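Protein (tenascin) (PDB 1QR4) is an extracellular matrix protein probably involved in adhesion, this two-domain fibronectin type III segment encompassing the heparin- and contactin-binding regions. Local coordinates at residues D8-E20 with R26-R38. Numbering follows the deposited sequence.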
loop_
_atom_site.group_PDB
_atom_site.type_symbol
_atom_site.label_atom_id
_atom_site.label_comp_id
_atom_site.label_asym_id
_atom_site.label_seq_id
_atom_site.Cartn_x
_atom_site.Cartn_y
_atom_site.Cartn_z
ATOM N N ASP A 8 -25.938 -6.587 21.292
ATOM C CA ASP A 8 -24.551 -6.158 21.637
ATOM C C ASP A 8 -23.752 -6.077 20.339
ATOM O O ASP A 8 -23.774 -7.016 19.545
ATOM C CB ASP A 8 -23.922 -7.193 22.579
ATOM C CG ASP A 8 -22.594 -6.742 23.152
ATOM O OD1 ASP A 8 -22.504 -5.600 23.650
ATOM O OD2 ASP A 8 -21.638 -7.540 23.121
ATOM N N ASN A 9 -23.069 -4.960 20.098
ATOM C CA ASN A 9 -22.281 -4.822 18.869
ATOM C C ASN A 9 -20.803 -5.181 19.054
ATOM O O ASN A 9 -20.312 -5.263 20.181
ATOM C CB ASN A 9 -22.406 -3.404 18.303
ATOM C CG ASN A 9 -21.682 -2.372 19.135
ATOM O OD1 ASN A 9 -21.409 -2.576 20.316
ATOM N ND2 ASN A 9 -21.370 -1.247 18.518
ATOM N N PRO A 10 -20.090 -5.454 17.948
ATOM C CA PRO A 10 -18.670 -5.801 18.003
ATOM C C PRO A 10 -17.918 -4.578 18.479
ATOM O O PRO A 10 -18.072 -3.506 17.912
ATOM C CB PRO A 10 -18.337 -6.078 16.539
ATOM C CG PRO A 10 -19.620 -6.591 15.993
ATOM C CD PRO A 10 -20.609 -5.624 16.582
ATOM N N LYS A 11 -17.111 -4.721 19.519
ATOM C CA LYS A 11 -16.365 -3.574 20.017
ATOM C C LYS A 11 -14.947 -3.486 19.461
ATOM O O LYS A 11 -14.445 -4.416 18.835
ATOM C CB LYS A 11 -16.330 -3.584 21.544
ATOM C CG LYS A 11 -17.704 -3.696 22.180
ATOM C CD LYS A 11 -17.668 -3.482 23.694
ATOM C CE LYS A 11 -17.734 -2.001 24.060
ATOM N NZ LYS A 11 -18.996 -1.363 23.586
ATOM N N ASP A 12 -14.325 -2.337 19.693
ATOM C CA ASP A 12 -12.967 -2.026 19.270
ATOM C C ASP A 12 -12.486 -2.534 17.926
ATOM O O ASP A 12 -11.534 -3.305 17.843
ATOM C CB ASP A 12 -11.971 -2.376 20.374
ATOM C CG ASP A 12 -12.209 -1.568 21.639
ATOM O OD1 ASP A 12 -11.822 -0.378 21.669
ATOM O OD2 ASP A 12 -12.814 -2.113 22.589
ATOM N N LEU A 13 -13.144 -2.068 16.874
ATOM C CA LEU A 13 -12.781 -2.420 15.515
ATOM C C LEU A 13 -11.618 -1.527 15.088
ATOM O O LEU A 13 -11.750 -0.304 15.014
ATOM C CB LEU A 13 -13.970 -2.209 14.584
ATOM C CG LEU A 13 -13.772 -2.511 13.088
ATOM C CD1 LEU A 13 -13.424 -3.991 12.890
ATOM C CD2 LEU A 13 -15.042 -2.159 12.299
ATOM N N GLU A 14 -10.461 -2.144 14.868
ATOM C CA GLU A 14 -9.264 -1.421 14.442
ATOM C C GLU A 14 -8.618 -2.055 13.204
ATOM O O GLU A 14 -8.716 -3.268 12.993
ATOM C CB GLU A 14 -8.246 -1.340 15.586
ATOM C CG GLU A 14 -7.736 -2.682 16.096
ATOM C CD GLU A 14 -6.540 -2.543 17.041
ATOM O OE1 GLU A 14 -5.636 -1.715 16.758
ATOM O OE2 GLU A 14 -6.503 -3.263 18.068
ATOM N N VAL A 15 -8.004 -1.217 12.370
ATOM C CA VAL A 15 -7.317 -1.664 11.158
ATOM C C VAL A 15 -5.801 -1.546 11.331
ATOM O O VAL A 15 -5.280 -0.524 11.784
ATOM C CB VAL A 15 -7.771 -0.860 9.940
ATOM C CG1 VAL A 15 -7.699 0.617 10.239
ATOM C CG2 VAL A 15 -6.916 -1.185 8.751
ATOM N N SER A 16 -5.100 -2.615 10.984
ATOM C CA SER A 16 -3.642 -2.659 11.113
ATOM C C SER A 16 -2.961 -3.117 9.810
ATOM O O SER A 16 -3.634 -3.536 8.852
ATOM C CB SER A 16 -3.267 -3.615 12.262
ATOM O OG SER A 16 -1.879 -3.590 12.549
ATOM N N ASP A 17 -1.634 -2.978 9.772
ATOM C CA ASP A 17 -0.792 -3.400 8.639
ATOM C C ASP A 17 -1.261 -2.996 7.217
ATOM O O ASP A 17 -1.458 -3.852 6.347
ATOM C CB ASP A 17 -0.548 -4.932 8.695
ATOM C CG ASP A 17 -0.229 -5.459 10.117
ATOM O OD1 ASP A 17 0.325 -4.718 10.963
ATOM O OD2 ASP A 17 -0.528 -6.642 10.382
ATOM N N PRO A 18 -1.440 -1.684 6.961
ATOM C CA PRO A 18 -1.877 -1.232 5.633
ATOM C C PRO A 18 -0.957 -1.703 4.496
ATOM O O PRO A 18 0.270 -1.591 4.565
ATOM C CB PRO A 18 -1.839 0.294 5.760
ATOM C CG PRO A 18 -2.162 0.528 7.198
ATOM C CD PRO A 18 -1.333 -0.542 7.892
ATOM N N THR A 19 -1.581 -2.244 3.462
ATOM C CA THR A 19 -0.899 -2.729 2.270
ATOM C C THR A 19 -1.499 -1.944 1.098
ATOM O O THR A 19 -2.259 -1.001 1.314
ATOM C CB THR A 19 -1.106 -4.265 2.147
ATOM O OG1 THR A 19 -0.161 -4.925 3.000
ATOM C CG2 THR A 19 -0.962 -4.784 0.719
ATOM N N GLU A 20 -1.066 -2.236 -0.122
ATOM C CA GLU A 20 -1.581 -1.563 -1.311
ATOM C C GLU A 20 -2.931 -2.128 -1.695
ATOM O O GLU A 20 -3.765 -1.448 -2.304
ATOM C CB GLU A 20 -0.644 -1.802 -2.501
ATOM C CG GLU A 20 0.509 -0.835 -2.622
ATOM C CD GLU A 20 1.494 -1.239 -3.700
ATOM O OE1 GLU A 20 1.053 -1.723 -4.768
ATOM O OE2 GLU A 20 2.709 -1.069 -3.473
ATOM N N ARG A 26 -9.277 -6.225 13.064
ATOM C CA ARG A 26 -9.318 -6.885 14.359
ATOM C C ARG A 26 -10.369 -6.217 15.246
ATOM O O ARG A 26 -10.535 -5.003 15.212
ATOM C CB ARG A 26 -7.943 -6.852 15.008
ATOM C CG ARG A 26 -7.805 -7.776 16.170
ATOM C CD ARG A 26 -6.351 -7.981 16.509
ATOM N NE ARG A 26 -6.218 -8.669 17.784
ATOM C CZ ARG A 26 -5.787 -8.092 18.896
ATOM N NH1 ARG A 26 -5.434 -6.806 18.888
ATOM N NH2 ARG A 26 -5.739 -8.794 20.022
ATOM N N TRP A 27 -11.078 -7.031 16.027
ATOM C CA TRP A 27 -12.138 -6.541 16.902
ATOM C C TRP A 27 -12.449 -7.489 18.043
ATOM O O TRP A 27 -11.940 -8.611 18.100
ATOM C CB TRP A 27 -13.420 -6.377 16.105
ATOM C CG TRP A 27 -13.920 -7.675 15.606
ATOM C CD1 TRP A 27 -14.756 -8.530 16.250
ATOM C CD2 TRP A 27 -13.591 -8.294 14.364
ATOM N NE1 TRP A 27 -14.969 -9.652 15.491
ATOM C CE2 TRP A 27 -14.262 -9.536 14.326
ATOM C CE3 TRP A 27 -12.785 -7.924 13.278
ATOM C CZ2 TRP A 27 -14.155 -10.413 13.252
ATOM C CZ3 TRP A 27 -12.674 -8.800 12.204
ATOM C CH2 TRP A 27 -13.357 -10.034 12.201
ATOM N N ARG A 28 -13.341 -7.036 18.920
ATOM C CA ARG A 28 -13.764 -7.843 20.044
ATOM C C ARG A 28 -15.067 -8.531 19.724
ATOM O O ARG A 28 -15.938 -7.959 19.073
ATOM C CB ARG A 28 -13.931 -7.016 21.302
ATOM C CG ARG A 28 -12.740 -7.070 22.203
ATOM C CD ARG A 28 -13.167 -6.862 23.623
ATOM N NE ARG A 28 -12.025 -6.731 24.519
ATOM C CZ ARG A 28 -11.056 -5.823 24.385
ATOM N NH1 ARG A 28 -11.072 -4.947 23.376
ATOM N NH2 ARG A 28 -10.075 -5.779 25.283
ATOM N N ARG A 29 -15.184 -9.769 20.180
ATOM C CA ARG A 29 -16.373 -10.567 19.953
ATOM C C ARG A 29 -17.493 -10.083 20.870
ATOM O O ARG A 29 -17.226 -9.556 21.950
ATOM C CB ARG A 29 -16.049 -12.019 20.272
ATOM C CG ARG A 29 -17.204 -13.000 20.209
ATOM C CD ARG A 29 -16.738 -14.340 20.780
ATOM N NE ARG A 29 -17.779 -15.357 20.753
ATOM C CZ ARG A 29 -17.670 -16.531 20.140
ATOM N NH1 ARG A 29 -16.553 -16.855 19.494
ATOM N NH2 ARG A 29 -18.699 -17.371 20.146
ATOM N N PRO A 30 -18.752 -10.167 20.398
ATOM C CA PRO A 30 -19.963 -9.775 21.125
ATOM C C PRO A 30 -20.213 -10.711 22.315
ATOM O O PRO A 30 -19.864 -11.888 22.280
ATOM C CB PRO A 30 -21.052 -9.961 20.078
ATOM C CG PRO A 30 -20.343 -9.668 18.801
ATOM C CD PRO A 30 -19.065 -10.420 18.981
ATOM N N VAL A 31 -20.792 -10.172 23.379
ATOM C CA VAL A 31 -21.088 -10.961 24.564
ATOM C C VAL A 31 -22.341 -11.789 24.300
ATOM O O VAL A 31 -22.486 -12.896 24.812
ATOM C CB VAL A 31 -21.309 -10.054 25.787
ATOM C CG1 VAL A 31 -21.628 -10.889 27.006
ATOM C CG2 VAL A 31 -20.069 -9.198 26.046
ATOM N N ALA A 32 -23.213 -11.265 23.444
ATOM C CA ALA A 32 -24.462 -11.935 23.104
ATOM C C ALA A 32 -24.293 -13.118 22.171
ATOM O O ALA A 32 -23.336 -13.203 21.406
ATOM C CB ALA A 32 -25.448 -10.939 22.505
ATOM N N LYS A 33 -25.237 -14.041 22.245
ATOM C CA LYS A 33 -25.211 -15.208 21.388
ATOM C C LYS A 33 -25.524 -14.722 19.977
ATOM O O LYS A 33 -26.397 -13.870 19.806
ATOM C CB LYS A 33 -26.253 -16.223 21.880
ATOM C CG LYS A 33 -27.685 -15.691 22.052
ATOM C CD LYS A 33 -28.519 -15.910 20.793
ATOM C CE LYS A 33 -29.929 -15.355 20.922
ATOM N NZ LYS A 33 -30.675 -15.496 19.638
ATOM N N PHE A 34 -24.751 -15.157 18.983
ATOM C CA PHE A 34 -25.040 -14.734 17.614
ATOM C C PHE A 34 -24.717 -15.733 16.525
ATOM O O PHE A 34 -24.123 -16.772 16.781
ATOM C CB PHE A 34 -24.473 -13.344 17.296
ATOM C CG PHE A 34 -23.010 -13.322 16.992
ATOM C CD1 PHE A 34 -22.074 -13.265 18.015
ATOM C CD2 PHE A 34 -22.566 -13.305 15.672
ATOM C CE1 PHE A 34 -20.717 -13.189 17.728
ATOM C CE2 PHE A 34 -21.211 -13.229 15.378
ATOM C CZ PHE A 34 -20.287 -13.171 16.409
ATOM N N ASP A 35 -25.143 -15.406 15.311
ATOM C CA ASP A 35 -24.980 -16.262 14.137
ATOM C C ASP A 35 -23.657 -16.172 13.394
ATOM O O ASP A 35 -22.968 -17.172 13.179
ATOM C CB ASP A 35 -26.095 -15.951 13.137
ATOM C CG ASP A 35 -27.108 -17.062 13.015
ATOM O OD1 ASP A 35 -27.181 -17.931 13.922
ATOM O OD2 ASP A 35 -27.836 -17.051 11.998
ATOM N N ARG A 36 -23.388 -14.973 12.896
ATOM C CA ARG A 36 -22.190 -14.690 12.143
ATOM C C ARG A 36 -22.005 -13.185 12.093
ATOM O O ARG A 36 -22.727 -12.446 12.747
ATOM C CB ARG A 36 -22.314 -15.266 10.736
ATOM C CG ARG A 36 -23.599 -14.908 10.027
ATOM C CD ARG A 36 -23.752 -15.759 8.776
ATOM N NE ARG A 36 -25.104 -15.708 8.222
ATOM C CZ ARG A 36 -25.986 -16.704 8.288
ATOM N NH1 ARG A 36 -25.668 -17.851 8.886
ATOM N NH2 ARG A 36 -27.199 -16.547 7.765
ATOM N N TYR A 37 -20.981 -12.748 11.377
ATOM C CA TYR A 37 -20.689 -11.335 11.233
ATOM C C TYR A 37 -20.878 -10.961 9.778
ATOM O O TYR A 37 -20.775 -11.806 8.901
ATOM C CB TYR A 37 -19.227 -11.054 11.573
ATOM C CG TYR A 37 -18.811 -11.248 13.011
ATOM C CD1 TYR A 37 -18.917 -10.209 13.929
ATOM C CD2 TYR A 37 -18.179 -12.418 13.419
ATOM C CE1 TYR A 37 -18.392 -10.332 15.220
ATOM C CE2 TYR A 37 -17.650 -12.543 14.700
ATOM C CZ TYR A 37 -17.758 -11.495 15.593
ATOM O OH TYR A 37 -17.215 -11.609 16.853
ATOM N N ARG A 38 -21.166 -9.695 9.522
ATOM C CA ARG A 38 -21.305 -9.220 8.165
ATOM C C ARG A 38 -20.414 -8.000 8.102
ATOM O O ARG A 38 -20.510 -7.104 8.932
ATOM C CB ARG A 38 -22.742 -8.847 7.847
ATOM C CG ARG A 38 -22.922 -8.330 6.440
ATOM C CD ARG A 38 -24.302 -7.767 6.262
ATOM N NE ARG A 38 -24.276 -6.550 5.460
ATOM C CZ ARG A 38 -25.275 -6.139 4.683
ATOM N NH1 ARG A 38 -26.397 -6.849 4.592
ATOM N NH2 ARG A 38 -25.140 -5.021 3.977
#
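Glu14 and Arg26 exchange backbone hydrogen bonds, Glu14 N to Arg26 O at 2.9 Å and Arg26 N to Glu14 O at 3.0 Å, pairing strand 11-16 antiparallel with the 26-28 end of strand 22-28. Toward Lys11 the pairing is less regular: Arg28 N donates to Lys11 O at 2.8 Å, but the return bond from Lys11 N to Arg28 O is weak. Two ion pairs form on the side where Glu14, Arg26 and Arg28 project. The Asp12 carboxylate runs beside the Arg28 guanidinium, OD2 3.4 Å from NH1 with the planes 63° apart; the Glu14-Arg26 salt bridge is long. On the inner face, Leu13 CD1 packs obliquely against Trp27 CE3 at 4.0 Å. Pro10 CG touches the edge of the Tyr37 ring, one face of which lies against Trp27 CZ2. With CG swung opposite its backbone N (chi1 -171°), Asp8 takes the Val31 N-H on the anti side of OD2, tying the segment ahead of strand 11-16 to the loop after strand 22-28. In this first hairpin of a fibronectin type III beta-sandwich, Trp27 and Pro10 reach Leu75 of the facing sheet, Leu13 packs on Thr87 and Ile89, and strand 59-63 flanks strand 22-28.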